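Local coordinates for oxidoreductase (Azotobacter vinelandii, PDB 7D5M), which binds NAD(H) through a Rossmann-fold domain and, as a homologue of inositol dehydrogenase, probably catalyses NAD-dependent oxidation of a sugar-like polyol, at residues G163-V168 with I273-S278; S278-E283 with L292-Q297; E123-R128 with A365-V370. All coordinates share one frame; numbering follows the deposited sequence.

Contact 1: G163-V168 with I273-S278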
# COMPACT_ATOMS: atom_id res chain seq x y z
N GLY A 163 14.76 -20.14 -7.05
CA GLY A 163 15.03 -21.55 -6.73
C GLY A 163 14.05 -22.46 -7.45
O GLY A 163 13.56 -22.08 -8.53
N GLU A 164 13.77 -23.63 -6.89
CA GLU A 164 12.86 -24.60 -7.56
C GLU A 164 11.42 -24.12 -7.36
O GLU A 164 11.04 -23.72 -6.24
CB GLU A 164 13.10 -26.04 -7.09
CG GLU A 164 12.85 -26.30 -5.63
CD GLU A 164 13.28 -27.69 -5.18
OE1 GLU A 164 12.88 -28.67 -5.85
OE2 GLU A 164 14.00 -27.80 -4.17
N ILE A 165 10.65 -24.13 -8.44
CA ILE A 165 9.26 -23.58 -8.41
C ILE A 165 8.36 -24.59 -7.71
O ILE A 165 8.43 -25.80 -8.01
CB ILE A 165 8.78 -23.22 -9.83
CG1 ILE A 165 9.78 -22.32 -10.56
CG2 ILE A 165 7.39 -22.60 -9.77
CD1 ILE A 165 10.15 -21.05 -9.85
N ARG A 166 7.57 -24.11 -6.75
CA ARG A 166 6.70 -24.96 -5.90
C ARG A 166 5.24 -24.66 -6.19
O ARG A 166 4.45 -25.61 -6.30
CB ARG A 166 7.05 -24.73 -4.42
CG ARG A 166 8.43 -25.29 -4.07
CD ARG A 166 8.86 -25.06 -2.64
NE ARG A 166 10.02 -25.88 -2.32
CZ ARG A 166 10.75 -25.78 -1.21
NH1 ARG A 166 10.47 -24.86 -0.31
NH2 ARG A 166 11.76 -26.60 -1.02
N MET A 167 4.87 -23.39 -6.27
CA MET A 167 3.45 -22.99 -6.47
C MET A 167 3.32 -21.83 -7.44
O MET A 167 4.20 -20.95 -7.47
CB MET A 167 2.80 -22.58 -5.16
CG MET A 167 2.45 -23.74 -4.30
SD MET A 167 2.42 -23.19 -2.62
CE MET A 167 4.19 -23.29 -2.38
N VAL A 168 2.21 -21.85 -8.17
CA VAL A 168 1.79 -20.76 -9.08
C VAL A 168 0.36 -20.38 -8.70
O VAL A 168 -0.55 -21.18 -8.97
CB VAL A 168 1.90 -21.19 -10.56
CG1 VAL A 168 1.74 -19.98 -11.47
CG2 VAL A 168 3.21 -21.91 -10.83
N ILE A 273 -0.67 -12.67 -10.19
CA ILE A 273 0.05 -13.96 -10.30
C ILE A 273 1.21 -13.92 -9.32
O ILE A 273 1.97 -12.94 -9.30
CB ILE A 273 0.50 -14.26 -11.74
CG1 ILE A 273 1.30 -15.57 -11.78
CG2 ILE A 273 1.27 -13.11 -12.37
CD1 ILE A 273 1.38 -16.19 -13.15
N ARG A 274 1.28 -14.93 -8.46
CA ARG A 274 2.40 -15.08 -7.51
C ARG A 274 3.07 -16.41 -7.85
O ARG A 274 2.38 -17.44 -7.84
CB ARG A 274 1.92 -15.05 -6.06
CG ARG A 274 3.05 -15.15 -5.04
CD ARG A 274 2.55 -15.08 -3.61
NE ARG A 274 3.64 -15.10 -2.65
CZ ARG A 274 4.36 -14.06 -2.27
NH1 ARG A 274 4.13 -12.84 -2.75
NH2 ARG A 274 5.32 -14.22 -1.38
N VAL A 275 4.35 -16.37 -8.18
CA VAL A 275 5.15 -17.60 -8.42
C VAL A 275 6.02 -17.78 -7.19
O VAL A 275 6.79 -16.86 -6.87
CB VAL A 275 5.98 -17.50 -9.71
CG1 VAL A 275 6.76 -18.78 -9.94
CG2 VAL A 275 5.10 -17.17 -10.90
N ILE A 276 5.90 -18.94 -6.54
CA ILE A 276 6.58 -19.22 -5.25
C ILE A 276 7.60 -20.33 -5.48
O ILE A 276 7.21 -21.44 -5.86
CB ILE A 276 5.55 -19.60 -4.16
CG1 ILE A 276 4.46 -18.52 -4.06
CG2 ILE A 276 6.27 -19.84 -2.84
CD1 ILE A 276 3.23 -18.96 -3.35
N GLY A 277 8.87 -20.01 -5.25
CA GLY A 277 9.99 -20.95 -5.34
C GLY A 277 10.54 -21.29 -3.97
O GLY A 277 10.12 -20.67 -2.95
N SER A 278 11.48 -22.23 -3.92
CA SER A 278 12.17 -22.65 -2.68
C SER A 278 12.96 -21.48 -2.08
O SER A 278 13.15 -21.47 -0.85
CB SER A 278 13.05 -23.85 -2.95
OG SER A 278 14.04 -23.54 -3.92
O HOH W 1 9.24 -22.22 -0.84

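Contact 2: S278-E283 with L292-Q297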
# COMPACT_ATOMS: atom_id res chain seq x y z
N SER A 278 11.48 -22.23 -3.92
CA SER A 278 12.17 -22.65 -2.68
C SER A 278 12.96 -21.48 -2.08
O SER A 278 13.15 -21.47 -0.85
CB SER A 278 13.05 -23.85 -2.95
OG SER A 278 14.04 -23.54 -3.92
N ARG A 279 13.43 -20.53 -2.89
CA ARG A 279 14.31 -19.42 -2.44
C ARG A 279 13.50 -18.12 -2.27
O ARG A 279 13.85 -17.32 -1.40
CB ARG A 279 15.45 -19.20 -3.44
CG ARG A 279 16.31 -17.97 -3.17
CD ARG A 279 17.51 -17.90 -4.10
NE ARG A 279 18.38 -16.78 -3.77
CZ ARG A 279 18.40 -15.58 -4.37
NH1 ARG A 279 17.60 -15.30 -5.39
NH2 ARG A 279 19.25 -14.67 -3.95
N ALA A 280 12.54 -17.87 -3.15
CA ALA A 280 11.94 -16.53 -3.30
C ALA A 280 10.62 -16.64 -4.04
O ALA A 280 10.40 -17.65 -4.72
CB ALA A 280 12.91 -15.61 -4.02
N SER A 281 9.78 -15.61 -3.91
CA SER A 281 8.53 -15.44 -4.69
C SER A 281 8.61 -14.16 -5.52
O SER A 281 9.34 -13.24 -5.16
CB SER A 281 7.33 -15.42 -3.79
OG SER A 281 7.21 -16.64 -3.07
N LEU A 282 7.87 -14.12 -6.62
CA LEU A 282 7.56 -12.84 -7.28
C LEU A 282 6.05 -12.73 -7.40
O LEU A 282 5.35 -13.76 -7.42
CB LEU A 282 8.30 -12.70 -8.62
CG LEU A 282 8.11 -13.79 -9.65
CD1 LEU A 282 6.79 -13.65 -10.39
CD2 LEU A 282 9.27 -13.76 -10.65
N GLU A 283 5.54 -11.51 -7.47
CA GLU A 283 4.09 -11.29 -7.57
C GLU A 283 3.81 -10.02 -8.38
O GLU A 283 4.44 -8.99 -8.12
CB GLU A 283 3.43 -11.23 -6.20
CG GLU A 283 1.91 -11.13 -6.29
CD GLU A 283 1.18 -11.25 -4.96
OE1 GLU A 283 1.74 -11.86 -4.04
OE2 GLU A 283 0.04 -10.75 -4.86
N LEU A 292 6.89 -5.05 -9.76
CA LEU A 292 6.94 -6.51 -9.58
C LEU A 292 7.55 -6.79 -8.21
O LEU A 292 8.71 -6.38 -7.97
CB LEU A 292 7.74 -7.14 -10.71
CG LEU A 292 7.93 -8.65 -10.63
CD1 LEU A 292 6.63 -9.37 -10.93
CD2 LEU A 292 9.03 -9.09 -11.58
N ALA A 293 6.78 -7.40 -7.31
CA ALA A 293 7.26 -7.79 -5.96
C ALA A 293 8.28 -8.92 -6.13
O ALA A 293 7.99 -9.85 -6.89
CB ALA A 293 6.12 -8.24 -5.08
N PHE A 294 9.41 -8.83 -5.45
CA PHE A 294 10.46 -9.88 -5.46
C PHE A 294 10.89 -10.11 -4.02
O PHE A 294 11.47 -9.21 -3.40
CB PHE A 294 11.63 -9.51 -6.37
CG PHE A 294 12.76 -10.51 -6.36
CD1 PHE A 294 12.52 -11.87 -6.46
CD2 PHE A 294 14.08 -10.08 -6.28
CE1 PHE A 294 13.57 -12.78 -6.46
CE2 PHE A 294 15.12 -10.99 -6.29
CZ PHE A 294 14.86 -12.34 -6.37
N GLU A 295 10.58 -11.28 -3.50
CA GLU A 295 10.59 -11.53 -2.04
C GLU A 295 11.44 -12.76 -1.76
O GLU A 295 10.92 -13.89 -1.78
CB GLU A 295 9.15 -11.64 -1.54
CG GLU A 295 8.30 -10.47 -2.00
CD GLU A 295 6.89 -10.42 -1.42
OE1 GLU A 295 6.35 -11.50 -1.06
OE2 GLU A 295 6.36 -9.29 -1.30
N ILE A 296 12.72 -12.53 -1.49
CA ILE A 296 13.68 -13.62 -1.14
C ILE A 296 13.43 -13.98 0.33
O ILE A 296 13.45 -13.04 1.18
CB ILE A 296 15.14 -13.19 -1.39
CG1 ILE A 296 15.40 -12.81 -2.85
CG2 ILE A 296 16.09 -14.27 -0.89
CD1 ILE A 296 16.71 -12.10 -3.07
N GLN A 297 13.21 -15.25 0.63
CA GLN A 297 12.98 -15.67 2.03
C GLN A 297 14.19 -15.26 2.88
O GLN A 297 15.34 -15.59 2.50
CB GLN A 297 12.70 -17.17 2.17
CG GLN A 297 12.48 -17.57 3.63
CD GLN A 297 11.34 -16.82 4.29
OE1 GLN A 297 10.33 -16.52 3.65
NE2 GLN A 297 11.48 -16.53 5.58
O HOH W 2 15.86 -17.58 0.58
O HOH W 3 3.82 -9.69 -2.30

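Contact 3: E123-R128 with A365-V370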
# COMPACT_ATOMS: atom_id res chain seq x y z
N GLU A 123 -12.26 -27.68 -32.46
CA GLU A 123 -12.27 -26.46 -33.32
C GLU A 123 -10.89 -25.79 -33.27
O GLU A 123 -10.40 -25.36 -34.33
CB GLU A 123 -13.30 -25.44 -32.83
CG GLU A 123 -14.72 -25.69 -33.29
CD GLU A 123 -15.70 -24.70 -32.68
OE1 GLU A 123 -15.73 -24.61 -31.44
OE2 GLU A 123 -16.39 -24.00 -33.43
N ALA A 124 -10.31 -25.65 -32.08
CA ALA A 124 -8.99 -25.00 -31.88
C ALA A 124 -7.93 -25.75 -32.70
O ALA A 124 -7.12 -25.09 -33.38
CB ALA A 124 -8.63 -24.98 -30.42
N GLU A 125 -7.92 -27.08 -32.61
CA GLU A 125 -6.94 -27.94 -33.32
C GLU A 125 -7.11 -27.73 -34.83
O GLU A 125 -6.08 -27.64 -35.54
CB GLU A 125 -7.11 -29.40 -32.92
CG GLU A 125 -6.76 -29.66 -31.47
CD GLU A 125 -5.28 -29.82 -31.16
OE1 GLU A 125 -4.43 -29.54 -32.03
OE2 GLU A 125 -4.98 -30.24 -30.03
N THR A 126 -8.35 -27.65 -35.32
CA THR A 126 -8.66 -27.42 -36.75
C THR A 126 -8.13 -26.05 -37.18
O THR A 126 -7.47 -25.96 -38.23
CB THR A 126 -10.17 -27.52 -37.01
OG1 THR A 126 -10.52 -28.84 -36.61
CG2 THR A 126 -10.52 -27.25 -38.46
N LEU A 127 -8.43 -25.00 -36.41
CA LEU A 127 -7.96 -23.63 -36.72
C LEU A 127 -6.44 -23.63 -36.83
O LEU A 127 -5.90 -23.01 -37.76
CB LEU A 127 -8.37 -22.67 -35.61
CG LEU A 127 -9.69 -21.93 -35.80
CD1 LEU A 127 -9.75 -20.78 -34.81
CD2 LEU A 127 -9.88 -21.43 -37.23
N ARG A 128 -5.77 -24.28 -35.86
CA ARG A 128 -4.30 -24.27 -35.82
C ARG A 128 -3.78 -24.96 -37.09
O ARG A 128 -2.84 -24.43 -37.72
CB ARG A 128 -3.74 -24.92 -34.56
CG ARG A 128 -2.23 -25.08 -34.63
CD ARG A 128 -1.55 -25.34 -33.31
NE ARG A 128 -2.06 -26.50 -32.64
CZ ARG A 128 -1.72 -26.87 -31.41
NH1 ARG A 128 -0.84 -26.16 -30.71
NH2 ARG A 128 -2.24 -27.96 -30.88
N ALA A 365 -0.83 -20.55 -28.07
CA ALA A 365 -1.36 -20.01 -26.80
C ALA A 365 -2.89 -20.08 -26.83
O ALA A 365 -3.49 -20.46 -25.80
CB ALA A 365 -0.88 -18.59 -26.60
N GLY A 366 -3.49 -19.72 -27.96
CA GLY A 366 -4.95 -19.76 -28.15
C GLY A 366 -5.48 -21.17 -27.94
O GLY A 366 -6.48 -21.32 -27.21
N VAL A 367 -4.82 -22.17 -28.52
CA VAL A 367 -5.23 -23.60 -28.36
C VAL A 367 -5.19 -23.98 -26.88
O VAL A 367 -6.17 -24.60 -26.41
CB VAL A 367 -4.38 -24.55 -29.22
CG1 VAL A 367 -4.67 -26.01 -28.89
CG2 VAL A 367 -4.59 -24.28 -30.70
N GLU A 368 -4.12 -23.63 -26.16
CA GLU A 368 -3.95 -24.01 -24.73
C GLU A 368 -5.06 -23.38 -23.88
O GLU A 368 -5.55 -24.07 -22.98
CB GLU A 368 -2.57 -23.62 -24.22
CG GLU A 368 -1.48 -24.52 -24.75
CD GLU A 368 -1.84 -26.00 -24.69
OE1 GLU A 368 -2.16 -26.49 -23.57
OE2 GLU A 368 -1.87 -26.64 -25.77
N GLY A 369 -5.43 -22.12 -24.15
CA GLY A 369 -6.53 -21.43 -23.44
C GLY A 369 -7.83 -22.20 -23.57
O GLY A 369 -8.55 -22.35 -22.57
N VAL A 370 -8.12 -22.70 -24.77
CA VAL A 370 -9.36 -23.47 -25.05
C VAL A 370 -9.25 -24.82 -24.33
O VAL A 370 -10.24 -25.23 -23.71
CB VAL A 370 -9.59 -23.63 -26.56
CG1 VAL A 370 -10.76 -24.56 -26.87
CG2 VAL A 370 -9.76 -22.28 -27.20

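Contact 1: G163-V168 with I273-S278
R166 and M167 both send their backbone N-H to the carbonyl of I276. R166 N reaches I276 O at 2.8 Å and M167 N reaches it at 3.1 Å. Both donors lie in the plane of that carbonyl. I276 N returns a bond to M167 O. One extra residue is thus fitted into strand 165-168 opposite strand 273-277, and the pairing shifts by one between I165 and M167.

The bulge and the buried side chains beside it form the close-packed part. On one face I165 CG2 meets V275 CG1 at 3.9 Å, and V168 CG1 lies near I273 CD1. Helices 148-158 and 202-217 cover this face. On the other face M167 CE touches I276 CG2 at 4.1 Å. M167 reaches that branch because its chain bends at chi3 (-82°). Y245 of the second subunit packs on M167, and N264 of that subunit packs on I276. S278 CB sits over the centre of the R166 guanidinium, 3.4 Å above its plane. R166 NH1 also binds a water that bridges to G277 O, and it bonds S178 O of the second subunit. E164 N bonds S278 OG at 3.0 Å, and S278 N bonds E164 O at 2.8 Å. Both bonds are bent.

The solvent side is the outer end of E164. E164 CG lies 3.5 Å from S278 OG, and the chain runs on past it.

Two successive residues facing one partner make this a classic beta bulge in an antiparallel pair. It lies in the mixed sheet of the C-terminal alpha/beta domain of the GFO/IDH/MocA family.

Contact 2: S278-E283 with L292-Q297
The beta hairpin of strands 280-285 and 291-296 is held here by five backbone hydrogen bonds, with L282 facing F294 and E283 facing A293. S281 and E295 exchange a pair: E295 N to S281 O at 2.9 Å and S281 N to E295 O at 3.0 Å. The first runs nearly along the C=O axis. In the second the donor sits 42° out of the carbonyl plane. E283 and A293 bond each other in the same reciprocal way. Q297 N closes the open end on R279 O, where a water also links R279 O to Q297 O.

One face carries A280, L282, F294 and I296. F294 CG is anti to the backbone N (chi1 177°), which carries the ring across to the other strand. Its CE1 then lies 3.8 Å from A280 CB, and CG1 of I296 flanks the same methyl. R279 runs alongside I296, pointing the same way, with I296 CD1 3.7 Å from R279 NH2. Its guanidinium plane is turned 49° from the F294 ring. R279 NH1 lies near the edge of that ring and bonds E161 O. M156 of helix 148-158 packs on F294.

The other face is largely polar, with A293 CB against E283 CB. E283 OE1 and E295 OE1 stand 5.5 Å apart, and R274 of the adjacent strand forms salt bridges to both, which would offset the repulsion of like charges. A water bonds E295 OE2 and, weakly, E283 OE1. S281 OG bonds A265 O of the second subunit, and Q297 OE1 bonds G266 N of that subunit.

This is a regular antiparallel hairpin near one edge of the mixed sheet of the C-terminal domain, with one face turned to a helix and the other to a neighbouring subunit.

Contact 3: E123-R128 with A365-V370
A124 and R128 of helix 121-133 pack against V367 of helix 363-381. The two helices run antiparallel, with their short segments at 172° and axes 9.4 Å apart at closest approach. The first belongs to the NAD-binding Rossmann domain and the second to the C-terminal alpha/beta domain. The pair is thus an interface between the two domains, both of which contribute residues to the NAD site.

The apolar contacts centre on A124. Its small side chain lets the backbones come close: A124 CA and V367 CA are 5.3 Å apart. A124 CB touches V367 CG2 at 4.1 Å and V370 CG1 at 4.2 Å. V367 CG2 also lies against the backbone, 3.8 Å from A124 O. Both valines hold CG1 anti to the backbone N, and V370 brings that branch to the alanine. C118 packs on A124 as well.

The second kind of contact is between a flat cationic group and a methyl. The R128 side chain crosses V367 at about a right angle. Its chain bends at chi3 (56°), which lays the guanidinium over V367. V367 CG1 comes within 3.7 Å of R128 NH2.

Polar bonds fix the rotation of that guanidinium. They come from its own helix and from the residue just ahead of the segment in the facing helix. R128 NH1 bonds H364 ND1. R128 NH2 forms a salt bridge with E125 OE1, 2.9 Å away and in the guanidinium plane. E125 OE1 is met from above its own carboxylate plane. The E368 carboxylate is paired with R371 instead. With the rim of the group held this way, one face of it is left to the valine, and V367 CG2 sits 3.8 Å above the plane, over its centre.

How the contacts relate
Contacts 1 and 2 are neighbours in one sheet. Their centres are 8 Å apart, and they share S278 in the turn between strands 271-277 and 280-285. The backbones also meet directly: V275 N of contact 1 lies 2.9 Å from L282 O of contact 2, a probable hydrogen bond. Both contacts also touch the second subunit. Contact 3 stands apart, with its centre 27 Å from that of contact 1 and 33 Å from that of contact 2. Along the chain it closes a long loop that holds the other two. It is the one nearest the cofactor: the V370 side chain is about 11 Å from the bound NAD and about 8 Å from the side chains of K115 and H97.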